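Local coordinates for protein alginate lyase (PDB 3NNB) that probably cleaves alginate, a polysaccharide of uronic acids, by beta-elimination, at residues 268-280 with 328-342. Numbering follows the deposited sequence.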
loop_
_atom_site.group_PDB
_atom_site.type_symbol
_atom_site.label_atom_id
_atom_site.label_comp_id
_atom_site.label_asym_id
_atom_site.label_seq_id
_atom_site.Cartn_x
_atom_site.Cartn_y
_atom_site.Cartn_z
ATOM N N GLU A 268 -17.067 2.621 -4.071
ATOM C CA GLU A 268 -16.370 1.382 -4.380
ATOM C C GLU A 268 -17.323 0.341 -4.992
ATOM O O GLU A 268 -16.947 -0.401 -5.887
ATOM C CB GLU A 268 -15.700 0.820 -3.141
ATOM C CG GLU A 268 -14.913 1.864 -2.318
ATOM C CD GLU A 268 -13.935 2.665 -3.138
ATOM O OE1 GLU A 268 -13.401 2.135 -4.165
ATOM O OE2 GLU A 268 -13.733 3.856 -2.776
ATOM N N LEU A 269 -18.569 0.273 -4.516
ATOM C CA LEU A 269 -19.525 -0.722 -5.033
ATOM C C LEU A 269 -19.955 -0.441 -6.474
ATOM O O LEU A 269 -20.494 -1.333 -7.130
ATOM C CB LEU A 269 -20.766 -0.796 -4.112
ATOM C CG LEU A 269 -20.443 -1.358 -2.707
ATOM C CD1 LEU A 269 -21.674 -1.244 -1.751
ATOM C CD2 LEU A 269 -19.923 -2.827 -2.828
ATOM N N ALA A 270 -19.740 0.786 -6.941
ATOM C CA ALA A 270 -20.093 1.143 -8.325
ATOM C C ALA A 270 -19.040 0.650 -9.319
ATOM O O ALA A 270 -19.261 0.742 -10.539
ATOM C CB ALA A 270 -20.241 2.639 -8.465
ATOM N N ARG A 271 -17.900 0.178 -8.835
ATOM C CA ARG A 271 -16.807 -0.227 -9.733
ATOM C C ARG A 271 -16.996 -1.590 -10.377
ATOM O O ARG A 271 -17.759 -2.429 -9.883
ATOM C CB ARG A 271 -15.488 -0.225 -8.969
ATOM C CG ARG A 271 -15.168 1.134 -8.270
ATOM C CD ARG A 271 -15.058 2.305 -9.233
ATOM N NE ARG A 271 -13.913 2.124 -10.102
ATOM C CZ ARG A 271 -12.667 2.461 -9.792
ATOM N NH1 ARG A 271 -12.366 3.008 -8.600
ATOM N NH2 ARG A 271 -11.690 2.230 -10.664
ATOM N N THR A 272 -16.243 -1.848 -11.481
ATOM C CA THR A 272 -16.281 -3.166 -12.112
ATOM C C THR A 272 -15.635 -4.237 -11.252
ATOM O O THR A 272 -15.953 -5.421 -11.384
ATOM C CB THR A 272 -15.654 -3.197 -13.509
ATOM O OG1 THR A 272 -14.293 -2.861 -13.401
ATOM C CG2 THR A 272 -16.342 -2.231 -14.469
ATOM N N THR A 273 -14.749 -3.822 -10.341
ATOM C CA THR A 273 -14.236 -4.708 -9.301
ATOM C C THR A 273 -14.700 -4.248 -7.913
ATOM O O THR A 273 -13.895 -3.887 -7.052
ATOM C CB THR A 273 -12.693 -4.869 -9.391
ATOM O OG1 THR A 273 -12.037 -3.584 -9.339
ATOM C CG2 THR A 273 -12.269 -5.580 -10.685
ATOM N N ALA A 274 -16.018 -4.248 -7.704
ATOM C CA ALA A 274 -16.574 -3.749 -6.480
ATOM C C ALA A 274 -16.146 -4.517 -5.228
ATOM O O ALA A 274 -15.976 -3.926 -4.175
ATOM C CB ALA A 274 -18.100 -3.714 -6.612
ATOM N N LEU A 275 -15.964 -5.846 -5.321
ATOM C CA LEU A 275 -15.490 -6.574 -4.150
ATOM C C LEU A 275 -14.023 -6.179 -3.893
ATOM O O LEU A 275 -13.616 -5.929 -2.751
ATOM C CB LEU A 275 -15.616 -8.062 -4.350
ATOM C CG LEU A 275 -15.159 -8.945 -3.202
ATOM C CD1 LEU A 275 -15.973 -8.665 -1.948
ATOM C CD2 LEU A 275 -15.224 -10.489 -3.568
ATOM N N GLY A 276 -13.239 -6.113 -4.953
ATOM C CA GLY A 276 -11.841 -5.709 -4.830
ATOM C C GLY A 276 -11.628 -4.336 -4.215
ATOM O O GLY A 276 -10.811 -4.191 -3.320
ATOM N N TYR A 277 -12.384 -3.348 -4.657
ATOM C CA TYR A 277 -12.244 -2.008 -4.118
ATOM C C TYR A 277 -12.808 -1.878 -2.681
ATOM O O TYR A 277 -12.288 -1.082 -1.884
ATOM C CB TYR A 277 -12.852 -0.967 -5.069
ATOM C CG TYR A 277 -11.874 -0.565 -6.144
ATOM C CD1 TYR A 277 -10.742 0.144 -5.825
ATOM C CD2 TYR A 277 -11.998 -1.022 -7.471
ATOM C CE1 TYR A 277 -9.800 0.494 -6.798
ATOM C CE2 TYR A 277 -11.040 -0.672 -8.449
ATOM C CZ TYR A 277 -9.968 0.098 -8.105
ATOM O OH TYR A 277 -9.002 0.405 -9.050
ATOM N N THR A 278 -13.888 -2.598 -2.382
ATOM C CA THR A 278 -14.412 -2.632 -1.006
ATOM C C THR A 278 -13.279 -3.119 -0.079
ATOM O O THR A 278 -13.023 -2.548 0.990
ATOM C CB THR A 278 -15.607 -3.572 -0.901
ATOM O OG1 THR A 278 -16.747 -2.989 -1.565
ATOM C CG2 THR A 278 -15.976 -3.874 0.573
ATOM N N ILE A 279 -12.602 -4.170 -0.491
ATOM C CA ILE A 279 -11.491 -4.737 0.303
ATOM C C ILE A 279 -10.240 -3.822 0.342
ATOM O O ILE A 279 -9.623 -3.669 1.365
ATOM C CB ILE A 279 -11.132 -6.165 -0.232
ATOM C CG1 ILE A 279 -12.287 -7.120 0.053
ATOM C CG2 ILE A 279 -9.789 -6.663 0.353
ATOM C CD1 ILE A 279 -12.162 -8.479 -0.654
ATOM N N PHE A 280 -9.896 -3.246 -0.799
ATOM C CA PHE A 280 -8.783 -2.284 -0.927
ATOM C C PHE A 280 -8.963 -1.165 0.085
ATOM O O PHE A 280 -8.038 -0.856 0.864
ATOM C CB PHE A 280 -8.838 -1.736 -2.348
ATOM C CG PHE A 280 -7.625 -0.919 -2.814
ATOM C CD1 PHE A 280 -6.376 -1.488 -2.959
ATOM C CD2 PHE A 280 -7.797 0.404 -3.213
ATOM C CE1 PHE A 280 -5.310 -0.746 -3.487
ATOM C CE2 PHE A 280 -6.752 1.142 -3.719
ATOM C CZ PHE A 280 -5.516 0.573 -3.864
ATOM N N TRP A 328 -23.462 -12.089 -4.939
ATOM C CA TRP A 328 -22.888 -10.744 -4.826
ATOM C C TRP A 328 -23.538 -9.828 -5.870
ATOM O O TRP A 328 -23.328 -9.985 -7.070
ATOM C CB TRP A 328 -21.367 -10.849 -5.083
ATOM C CG TRP A 328 -20.619 -9.584 -5.214
ATOM C CD1 TRP A 328 -19.985 -9.151 -6.334
ATOM C CD2 TRP A 328 -20.287 -8.658 -4.176
ATOM N NE1 TRP A 328 -19.327 -7.966 -6.086
ATOM C CE2 TRP A 328 -19.495 -7.639 -4.762
ATOM C CE3 TRP A 328 -20.598 -8.567 -2.823
ATOM C CZ2 TRP A 328 -19.028 -6.544 -4.037
ATOM C CZ3 TRP A 328 -20.132 -7.469 -2.111
ATOM C CH2 TRP A 328 -19.343 -6.479 -2.722
ATOM N N PRO A 329 -24.356 -8.859 -5.413
ATOM C CA PRO A 329 -25.167 -8.071 -6.323
ATOM C C PRO A 329 -24.478 -6.810 -6.894
ATOM O O PRO A 329 -25.128 -5.807 -7.136
ATOM C CB PRO A 329 -26.372 -7.717 -5.452
ATOM C CG PRO A 329 -25.751 -7.546 -4.051
ATOM C CD PRO A 329 -24.661 -8.557 -3.989
ATOM N N TYR A 330 -23.168 -6.899 -7.090
ATOM C CA TYR A 330 -22.356 -5.840 -7.659
ATOM C C TYR A 330 -21.426 -6.539 -8.659
ATOM O O TYR A 330 -21.384 -7.766 -8.740
ATOM C CB TYR A 330 -21.520 -5.153 -6.562
ATOM C CG TYR A 330 -22.380 -4.695 -5.385
ATOM C CD1 TYR A 330 -23.127 -3.524 -5.468
ATOM C CD2 TYR A 330 -22.517 -5.460 -4.239
ATOM C CE1 TYR A 330 -23.930 -3.109 -4.423
ATOM C CE2 TYR A 330 -23.347 -5.077 -3.222
ATOM C CZ TYR A 330 -24.049 -3.892 -3.325
ATOM O OH TYR A 330 -24.902 -3.491 -2.298
ATOM N N GLN A 331 -20.636 -5.763 -9.381
ATOM C CA GLN A 331 -19.708 -6.343 -10.312
ATOM C C GLN A 331 -18.436 -6.859 -9.613
ATOM O O GLN A 331 -17.983 -6.308 -8.600
ATOM C CB GLN A 331 -19.332 -5.319 -11.378
ATOM C CG GLN A 331 -20.490 -4.780 -12.202
ATOM C CD GLN A 331 -20.029 -3.674 -13.170
ATOM O OE1 GLN A 331 -19.644 -3.974 -14.275
ATOM N NE2 GLN A 331 -19.959 -2.430 -12.686
ATOM N N GLN A 332 -17.801 -7.872 -10.206
ATOM C CA GLN A 332 -16.458 -8.273 -9.858
ATOM C C GLN A 332 -15.934 -9.066 -11.043
ATOM O O GLN A 332 -16.069 -10.300 -11.122
ATOM C CB GLN A 332 -16.339 -9.081 -8.566
ATOM C CG GLN A 332 -14.934 -9.442 -8.186
ATOM C CD GLN A 332 -14.011 -8.264 -7.850
ATOM O OE1 GLN A 332 -14.462 -7.196 -7.381
ATOM N NE2 GLN A 332 -12.698 -8.433 -8.157
ATOM N N ILE A 333 -15.355 -8.335 -11.974
ATOM C CA ILE A 333 -15.087 -8.883 -13.305
ATOM C C ILE A 333 -13.912 -9.864 -13.405
ATOM O O ILE A 333 -13.762 -10.536 -14.434
ATOM C CB ILE A 333 -14.936 -7.768 -14.366
ATOM C CG1 ILE A 333 -13.733 -6.855 -14.024
ATOM C CG2 ILE A 333 -16.275 -6.983 -14.532
ATOM C CD1 ILE A 333 -13.326 -5.866 -15.137
ATOM N N LYS A 334 -13.095 -9.918 -12.355
ATOM C CA LYS A 334 -11.943 -10.797 -12.288
ATOM C C LYS A 334 -11.613 -11.085 -10.837
ATOM O O LYS A 334 -12.219 -10.500 -9.947
ATOM C CB LYS A 334 -10.758 -10.133 -12.964
ATOM C CG LYS A 334 -10.388 -8.783 -12.348
ATOM C CD LYS A 334 -9.209 -8.083 -13.078
ATOM C CE LYS A 334 -8.770 -6.793 -12.397
ATOM N NZ LYS A 334 -7.559 -6.166 -12.987
ATOM N N GLU A 335 -10.634 -11.968 -10.613
ATOM C CA GLU A 335 -10.043 -12.155 -9.282
ATOM C C GLU A 335 -11.026 -12.502 -8.155
ATOM O O GLU A 335 -10.756 -12.171 -7.005
ATOM C CB GLU A 335 -9.265 -10.888 -8.918
ATOM C CG GLU A 335 -8.081 -10.623 -9.807
ATOM C CD GLU A 335 -7.341 -9.303 -9.532
ATOM O OE1 GLU A 335 -7.887 -8.332 -8.966
ATOM O OE2 GLU A 335 -6.154 -9.245 -9.881
ATOM N N TRP A 336 -12.139 -13.172 -8.462
ATOM C CA TRP A 336 -13.092 -13.559 -7.411
ATOM C C TRP A 336 -12.442 -14.355 -6.293
ATOM O O TRP A 336 -12.530 -13.993 -5.146
ATOM C CB TRP A 336 -14.285 -14.328 -8.004
ATOM C CG TRP A 336 -15.259 -14.680 -6.945
ATOM C CD1 TRP A 336 -15.370 -15.894 -6.321
ATOM C CD2 TRP A 336 -16.218 -13.818 -6.329
ATOM N NE1 TRP A 336 -16.336 -15.834 -5.339
ATOM C CE2 TRP A 336 -16.887 -14.574 -5.350
ATOM C CE3 TRP A 336 -16.611 -12.498 -6.540
ATOM C CZ2 TRP A 336 -17.908 -14.042 -4.568
ATOM C CZ3 TRP A 336 -17.605 -11.963 -5.738
ATOM C CH2 TRP A 336 -18.248 -12.754 -4.763
ATOM N N ASP A 337 -11.801 -15.484 -6.625
ATOM C CA ASP A 337 -11.196 -16.310 -5.580
ATOM C C ASP A 337 -10.097 -15.588 -4.829
ATOM O O ASP A 337 -9.985 -15.676 -3.582
ATOM C CB ASP A 337 -10.641 -17.603 -6.198
ATOM C CG ASP A 337 -11.705 -18.532 -6.690
ATOM O OD1 ASP A 337 -12.879 -18.387 -6.345
ATOM O OD2 ASP A 337 -11.331 -19.459 -7.413
ATOM N N LYS A 338 -9.254 -14.855 -5.545
ATOM C CA LYS A 338 -8.209 -14.045 -4.902
ATOM C C LYS A 338 -8.780 -13.068 -3.865
ATOM O O LYS A 338 -8.217 -12.939 -2.776
ATOM C CB LYS A 338 -7.403 -13.304 -5.967
ATOM C CG LYS A 338 -6.323 -12.422 -5.491
ATOM C CD LYS A 338 -5.727 -11.625 -6.697
ATOM C CE LYS A 338 -4.740 -10.578 -6.228
ATOM N NZ LYS A 338 -4.464 -9.551 -7.278
ATOM N N LYS A 339 -9.851 -12.352 -4.225
ATOM C CA LYS A 339 -10.501 -11.388 -3.295
ATOM C C LYS A 339 -11.259 -12.042 -2.163
ATOM O O LYS A 339 -11.202 -11.525 -1.046
ATOM C CB LYS A 339 -11.367 -10.392 -4.052
ATOM C CG LYS A 339 -10.556 -9.525 -5.027
ATOM C CD LYS A 339 -9.361 -8.830 -4.383
ATOM C CE LYS A 339 -8.540 -8.112 -5.438
ATOM N NZ LYS A 339 -7.285 -7.514 -4.825
ATOM N N GLN A 340 -11.888 -13.218 -2.404
ATOM C CA GLN A 340 -12.411 -14.017 -1.286
ATOM C C GLN A 340 -11.304 -14.321 -0.251
ATOM O O GLN A 340 -11.501 -14.137 0.936
ATOM C CB GLN A 340 -13.037 -15.309 -1.803
ATOM C CG GLN A 340 -14.396 -15.078 -2.451
ATOM C CD GLN A 340 -15.491 -14.885 -1.416
ATOM O OE1 GLN A 340 -15.439 -15.516 -0.351
ATOM N NE2 GLN A 340 -16.486 -14.049 -1.714
ATOM N N GLU A 341 -10.136 -14.778 -0.718
ATOM C CA GLU A 341 -9.026 -15.044 0.178
ATOM C C GLU A 341 -8.586 -13.777 0.919
ATOM O O GLU A 341 -8.417 -13.789 2.137
ATOM C CB GLU A 341 -7.857 -15.666 -0.580
ATOM C CG GLU A 341 -6.697 -15.949 0.348
ATOM C CD GLU A 341 -5.495 -16.591 -0.348
ATOM O OE1 GLU A 341 -5.396 -16.433 -1.576
ATOM O OE2 GLU A 341 -4.651 -17.224 0.337
ATOM N N GLU A 342 -8.424 -12.680 0.210
ATOM C CA GLU A 342 -8.068 -11.398 0.825
ATOM C C GLU A 342 -9.057 -10.965 1.905
ATOM O O GLU A 342 -8.648 -10.470 2.955
ATOM C CB GLU A 342 -7.945 -10.305 -0.226
ATOM C CG GLU A 342 -6.732 -10.466 -1.110
ATOM C CD GLU A 342 -6.494 -9.233 -2.054
ATOM O OE1 GLU A 342 -6.820 -8.105 -1.657
ATOM O OE2 GLU A 342 -5.997 -9.421 -3.181
HETATM O O HOH W 1 -20.602 -2.779 -9.420
HETATM O O HOH W 2 -19.239 0.058 -13.443
HETATM O O HOH W 3 -8.259 -5.434 -3.079
#
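Q332 lays its side-chain amide against the first turn of helix 274-293. Its CG stands anti to the backbone N (chi1 -178°) and the chain then bends at chi2 (64°), which brings OE1 to the N-H groups of L275 and G276. OE1 takes a fairly straight bond from G276 N at 2.9 Å, the donor lying above the carbonyl plane, and a weak, bent one from L275 N. NE2 donates a hydrogen bond to K334 O, 2.8 Å away, fixing which way round the amide sits; glutamine suits the place because it can accept and donate at once. With an alanine in its place, G276 N is likely to lose its acceptor and K334 O its donor. T273 and Q332 themselves form a single backbone bridge, flanked by bonds from I333 N to T272 O and from A274 N to Q331 O.

L275 is wedged among aromatics: CD1 lies over one face of W328, and CD2 over W336, 4.0 Å from the centroid of its six-membered ring. Branched leucine can serve both rings at once. L269 likewise sets CD2 squarely over Y330, 3.9 Å from the ring centroid. K339 CG, CD and CE run alongside G276 CA, with CD 4.0 Å from it, while K339 NZ salt-bridges E342 OE2. An uncharged amide thus ties the loop to the helix start, and CH-pi contacts seal the apolar side, where helix 310-317 adds F316 and L317.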